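Local coordinates for protein putative non-ribosomal peptide synthetase (Actinomadura parvosata subsp. kistnae, PDB 6M7L) that probably takes part in non-ribosomal peptide assembly, as a condensation-type domain of the CoA-dependent acyltransferase superfamily, at residues L207-D210 with Q211-W215; A338-V341 with S342-A345. All coordinates share one frame; numbering follows the deposited sequence.

In the fold
Both contacts are local. Each joins successive turns of one helix. Interaction 1 lies in helix 207-218 and interaction 2 in helix 331-346. Both helices are part of the condensation domain. The two contact centres are about 16 Å apart, and the helices touch where the later part of one meets the later part of the other. W215 CH2 packs on A345 CB at 3.5 Å. F214 CZ lies 3.5 Å from D344 CB. The aromatic pair that closes interaction 1 therefore rests on the residues that close interaction 2. The link is side-chain packing between two helices.

Interaction 1 of 2, residues L207-D210 with Q211-W215; sequences LIWD and QIEFW
W209 spreads its indole over the side chain of E213, one helical turn later. The touching atom is E213 CG. It sits over the six-membered ring, 3.4 Å from the centroid and 8° off the ring normal. This is a CH-pi contact, made by a methylene and not by the charged end. The W209 ring and the E213 carboxylate are turned only 23° from one another. W209 CG lies opposite the backbone N (chi1 -176°), which swings the ring forward along the helix. E213 bends at chi2, and its CD still reaches W209 CZ2 at 4.0 Å.

On another side of the helix, I208 and I212 lie side by side and point the same way. I208 CG1 meets I212 CD1 at 3.8 Å, with L198 packed on I208 and L359 on I212.

All of this belongs to helix 207-218, a helix of the condensation-domain fold. The backbone follows the i to i+4 pattern of an alpha-helix. E213 N donates to W209 O at 3.0 Å in a nearly straight bond. F214 N donates to D210 O at the same distance, and Q211 N to L207 O at 3.2 Å; both of these bonds are more bent.

L207 and Q211 also run alongside each other, with L207 CD1 at 4.0 Å from Q211 NE2. The chain of Q211 is extended beyond CG, and the residue is buried. With a firm bond from NE2 to D350 OD1 and a weak one from L351 N to OE1, the rotation of the amide is probably restrained. Farther along, F214 CE2 stands over the centre of the W215 ring. F214 also stacks on H348, whose backbone O accepts a hydrogen bond from W215 NE1.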
loop_
_atom_site.group_PDB
_atom_site.type_symbol
_atom_site.label_atom_id
_atom_site.label_comp_id
_atom_site.label_asym_id
_atom_site.label_seq_id
_atom_site.Cartn_x
_atom_site.Cartn_y
_atom_site.Cartn_z
ATOM N N LEU A 207 21.510 -24.542 -18.179
ATOM C CA LEU A 207 20.246 -23.863 -17.908
ATOM C C LEU A 207 20.136 -22.567 -18.707
ATOM O O LEU A 207 19.220 -22.395 -19.518
ATOM C CB LEU A 207 20.114 -23.592 -16.407
ATOM C CG LEU A 207 18.993 -22.656 -15.948
ATOM C CD1 LEU A 207 17.638 -23.115 -16.469
ATOM C CD2 LEU A 207 18.980 -22.556 -14.429
ATOM N N ILE A 208 21.070 -21.640 -18.487
ATOM C CA ILE A 208 21.055 -20.387 -19.234
ATOM C C ILE A 208 21.441 -20.624 -20.691
ATOM O O ILE A 208 20.939 -19.940 -21.590
ATOM C CB ILE A 208 21.974 -19.357 -18.548
ATOM C CG1 ILE A 208 22.373 -18.245 -19.525
ATOM C CG2 ILE A 208 23.192 -20.048 -17.933
ATOM C CD1 ILE A 208 23.656 -17.520 -19.147
ATOM N N TRP A 209 22.315 -21.602 -20.953
ATOM C CA TRP A 209 22.637 -21.956 -22.334
ATOM C C TRP A 209 21.388 -22.372 -23.099
ATOM O O TRP A 209 21.200 -21.977 -24.255
ATOM C CB TRP A 209 23.674 -23.079 -22.364
ATOM C CG TRP A 209 24.159 -23.454 -23.743
ATOM C CD1 TRP A 209 25.330 -23.067 -24.331
ATOM C CD2 TRP A 209 23.497 -24.304 -24.692
ATOM N NE1 TRP A 209 25.433 -23.615 -25.587
ATOM C CE2 TRP A 209 24.322 -24.377 -25.833
ATOM C CE3 TRP A 209 22.286 -25.006 -24.691
ATOM C CZ2 TRP A 209 23.976 -25.122 -26.959
ATOM C CZ3 TRP A 209 21.944 -25.744 -25.811
ATOM C CH2 TRP A 209 22.786 -25.797 -26.928
ATOM N N ASP A 210 20.528 -23.185 -22.475
ATOM C CA ASP A 210 19.247 -23.512 -23.093
ATOM C C ASP A 210 18.441 -22.253 -23.373
ATOM O O ASP A 210 17.767 -22.153 -24.403
ATOM C CB ASP A 210 18.443 -24.462 -22.200
ATOM C CG ASP A 210 18.493 -25.900 -22.678
ATOM O OD1 ASP A 210 18.399 -26.813 -21.829
ATOM O OD2 ASP A 210 18.634 -26.116 -23.901
ATOM N N GLN A 211 18.508 -21.274 -22.469
ATOM C CA GLN A 211 17.737 -20.050 -22.648
ATOM C C GLN A 211 18.358 -19.136 -23.695
ATOM O O GLN A 211 17.637 -18.539 -24.503
ATOM C CB GLN A 211 17.585 -19.329 -21.310
ATOM C CG GLN A 211 16.239 -19.587 -20.672
ATOM C CD GLN A 211 16.245 -19.462 -19.170
ATOM O OE1 GLN A 211 16.875 -18.568 -18.608
ATOM N NE2 GLN A 211 15.539 -20.367 -18.505
ATOM N N ILE A 212 19.689 -19.013 -23.701
ATOM C CA ILE A 212 20.354 -18.239 -24.746
ATOM C C ILE A 212 20.019 -18.807 -26.118
ATOM O O ILE A 212 19.737 -18.062 -27.064
ATOM C CB ILE A 212 21.874 -18.201 -24.505
ATOM C CG1 ILE A 212 22.194 -17.438 -23.218
ATOM C CG2 ILE A 212 22.588 -17.573 -25.694
ATOM C CD1 ILE A 212 23.673 -17.334 -22.925
ATOM N N GLU A 213 20.029 -20.136 -26.244
ATOM C CA GLU A 213 19.652 -20.766 -27.504
ATOM C C GLU A 213 18.185 -20.523 -27.829
ATOM O O GLU A 213 17.820 -20.376 -29.001
ATOM C CB GLU A 213 19.943 -22.266 -27.449
ATOM C CG GLU A 213 21.417 -22.617 -27.500
ATOM C CD GLU A 213 22.087 -22.114 -28.762
ATOM O OE1 GLU A 213 22.998 -21.262 -28.659
ATOM O OE2 GLU A 213 21.695 -22.565 -29.860
ATOM N N PHE A 214 17.330 -20.478 -26.806
ATOM C CA PHE A 214 15.903 -20.268 -27.038
ATOM C C PHE A 214 15.647 -18.927 -27.711
ATOM O O PHE A 214 14.889 -18.843 -28.684
ATOM C CB PHE A 214 15.133 -20.362 -25.719
ATOM C CG PHE A 214 13.718 -19.865 -25.806
ATOM C CD1 PHE A 214 12.711 -20.679 -26.297
ATOM C CD2 PHE A 214 13.392 -18.579 -25.398
ATOM C CE1 PHE A 214 11.409 -20.223 -26.379
ATOM C CE2 PHE A 214 12.093 -18.119 -25.481
ATOM C CZ PHE A 214 11.100 -18.942 -25.972
ATOM N N TRP A 215 16.276 -17.863 -27.208
ATOM C CA TRP A 215 16.014 -16.528 -27.736
ATOM C C TRP A 215 16.680 -16.292 -29.086
ATOM O O TRP A 215 16.160 -15.516 -29.894
ATOM C CB TRP A 215 16.468 -15.468 -26.732
ATOM C CG TRP A 215 15.571 -15.372 -25.543
ATOM C CD1 TRP A 215 15.859 -15.748 -24.265
ATOM C CD2 TRP A 215 14.227 -14.881 -25.526
ATOM N NE1 TRP A 215 14.778 -15.514 -23.449
ATOM C CE2 TRP A 215 13.763 -14.982 -24.200
ATOM C CE3 TRP A 215 13.371 -14.364 -26.502
ATOM C CZ2 TRP A 215 12.484 -14.582 -23.826
ATOM C CZ3 TRP A 215 12.099 -13.970 -26.129
ATOM C CH2 TRP A 215 11.669 -14.080 -24.805
#

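Interaction 2 of 2, residues A338-V341 with S342-A345; sequences ARDV and SEDA
R339 and E343 run alongside each other, one turn apart, and point the same way. Their contact is with the aliphatic part of the arginine: E343 OE2 lies 3.5 Å from R339 CD. The charged atoms stay farther apart, with R339 NE and E343 OE2 at 4.9 Å. The guanidinium and carboxylate planes are 32° apart.

R339 forms a salt bridge with its chain neighbour. R339 NH1 meets D340 OD2 at 2.6 Å, with the oxygen in the guanidinium plane at its edge. Bends at chi2 and chi3 (-130° and -42°) turn the arginine back to this aspartate, while its NE is held by A268 O. D340 OD2 and E343 OE1 are like charges 4.1 Å apart, and the guanidinium bound to D340 OD2 probably offsets some of the repulsion. D344 forms salt bridges beyond the two segments, OD2 with R218 and OD1 with R347.

Backbone hydrogen bonds follow the alpha-helical i to i+4 pattern. S342 N donates to A338 O at 3.2 Å, and A345 N to V341 O at 2.8 Å.

The buried positions face the body of the condensation fold: A338 packs on helix 272-288, and V341 and A345 pack on strand 317-324. Helix 207-218 lies against D344 and A345.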
loop_
_atom_site.group_PDB
_atom_site.type_symbol
_atom_site.label_atom_id
_atom_site.label_comp_id
_atom_site.label_asym_id
_atom_site.label_seq_id
_atom_site.Cartn_x
_atom_site.Cartn_y
_atom_site.Cartn_z
ATOM N N ALA A 338 0.285 -14.905 -29.973
ATOM C CA ALA A 338 0.655 -14.055 -28.847
ATOM C C ALA A 338 0.651 -14.842 -27.543
ATOM O O ALA A 338 1.572 -14.714 -26.728
ATOM C CB ALA A 338 -0.293 -12.859 -28.760
ATOM N N ARG A 339 -0.375 -15.670 -27.335
ATOM C CA ARG A 339 -0.454 -16.459 -26.113
ATOM C C ARG A 339 0.703 -17.444 -26.013
ATOM O O ARG A 339 1.278 -17.631 -24.934
ATOM C CB ARG A 339 -1.790 -17.198 -26.057
ATOM C CG ARG A 339 -2.044 -17.940 -24.756
ATOM C CD ARG A 339 -2.480 -19.378 -25.003
ATOM N NE ARG A 339 -3.445 -19.489 -26.095
ATOM C CZ ARG A 339 -3.205 -20.112 -27.244
ATOM N NH1 ARG A 339 -2.031 -20.694 -27.451
ATOM N NH2 ARG A 339 -4.139 -20.162 -28.184
ATOM N N ASP A 340 1.070 -18.077 -27.132
ATOM C CA ASP A 340 2.089 -19.122 -27.089
ATOM C C ASP A 340 3.473 -18.549 -26.813
ATOM O O ASP A 340 4.272 -19.168 -26.099
ATOM C CB ASP A 340 2.095 -19.918 -28.393
ATOM C CG ASP A 340 0.850 -20.761 -28.567
ATOM O OD1 ASP A 340 0.254 -20.731 -29.663
ATOM O OD2 ASP A 340 0.458 -21.443 -27.597
ATOM N N VAL A 341 3.786 -17.377 -27.371
ATOM C CA VAL A 341 5.114 -16.818 -27.147
ATOM C C VAL A 341 5.239 -16.288 -25.726
ATOM O O VAL A 341 6.338 -16.272 -25.159
ATOM C CB VAL A 341 5.442 -15.733 -28.191
ATOM C CG1 VAL A 341 4.592 -14.493 -27.974
ATOM C CG2 VAL A 341 6.923 -15.387 -28.142
ATOM N N SER A 342 4.127 -15.863 -25.117
ATOM C CA SER A 342 4.195 -15.370 -23.746
ATOM C C SER A 342 4.466 -16.500 -22.759
ATOM O O SER A 342 5.153 -16.289 -21.753
ATOM C CB SER A 342 2.901 -14.640 -23.382
ATOM O OG SER A 342 3.036 -13.968 -22.141
ATOM N N GLU A 343 3.950 -17.700 -23.032
ATOM C CA GLU A 343 4.235 -18.839 -22.166
ATOM C C GLU A 343 5.686 -19.281 -22.297
ATOM O O GLU A 343 6.353 -19.548 -21.289
ATOM C CB GLU A 343 3.287 -19.993 -22.489
ATOM C CG GLU A 343 1.871 -19.779 -21.984
ATOM C CD GLU A 343 0.856 -20.639 -22.706
ATOM O OE1 GLU A 343 1.267 -21.484 -23.530
ATOM O OE2 GLU A 343 -0.355 -20.464 -22.453
ATOM N N ASP A 344 6.196 -19.359 -23.527
ATOM C CA ASP A 344 7.583 -19.768 -23.723
ATOM C C ASP A 344 8.550 -18.715 -23.197
ATOM O O ASP A 344 9.599 -19.056 -22.638
ATOM C CB ASP A 344 7.846 -20.047 -25.203
ATOM C CG ASP A 344 6.921 -21.108 -25.771
ATOM O OD1 ASP A 344 6.424 -21.948 -24.990
ATOM O OD2 ASP A 344 6.693 -21.101 -26.999
ATOM N N ALA A 345 8.216 -17.433 -23.363
ATOM C CA ALA A 345 9.094 -16.367 -22.888
ATOM C C ALA A 345 9.189 -16.370 -21.368
ATOM O O ALA A 345 10.284 -16.262 -20.803
ATOM C CB ALA A 345 8.600 -15.012 -23.393
#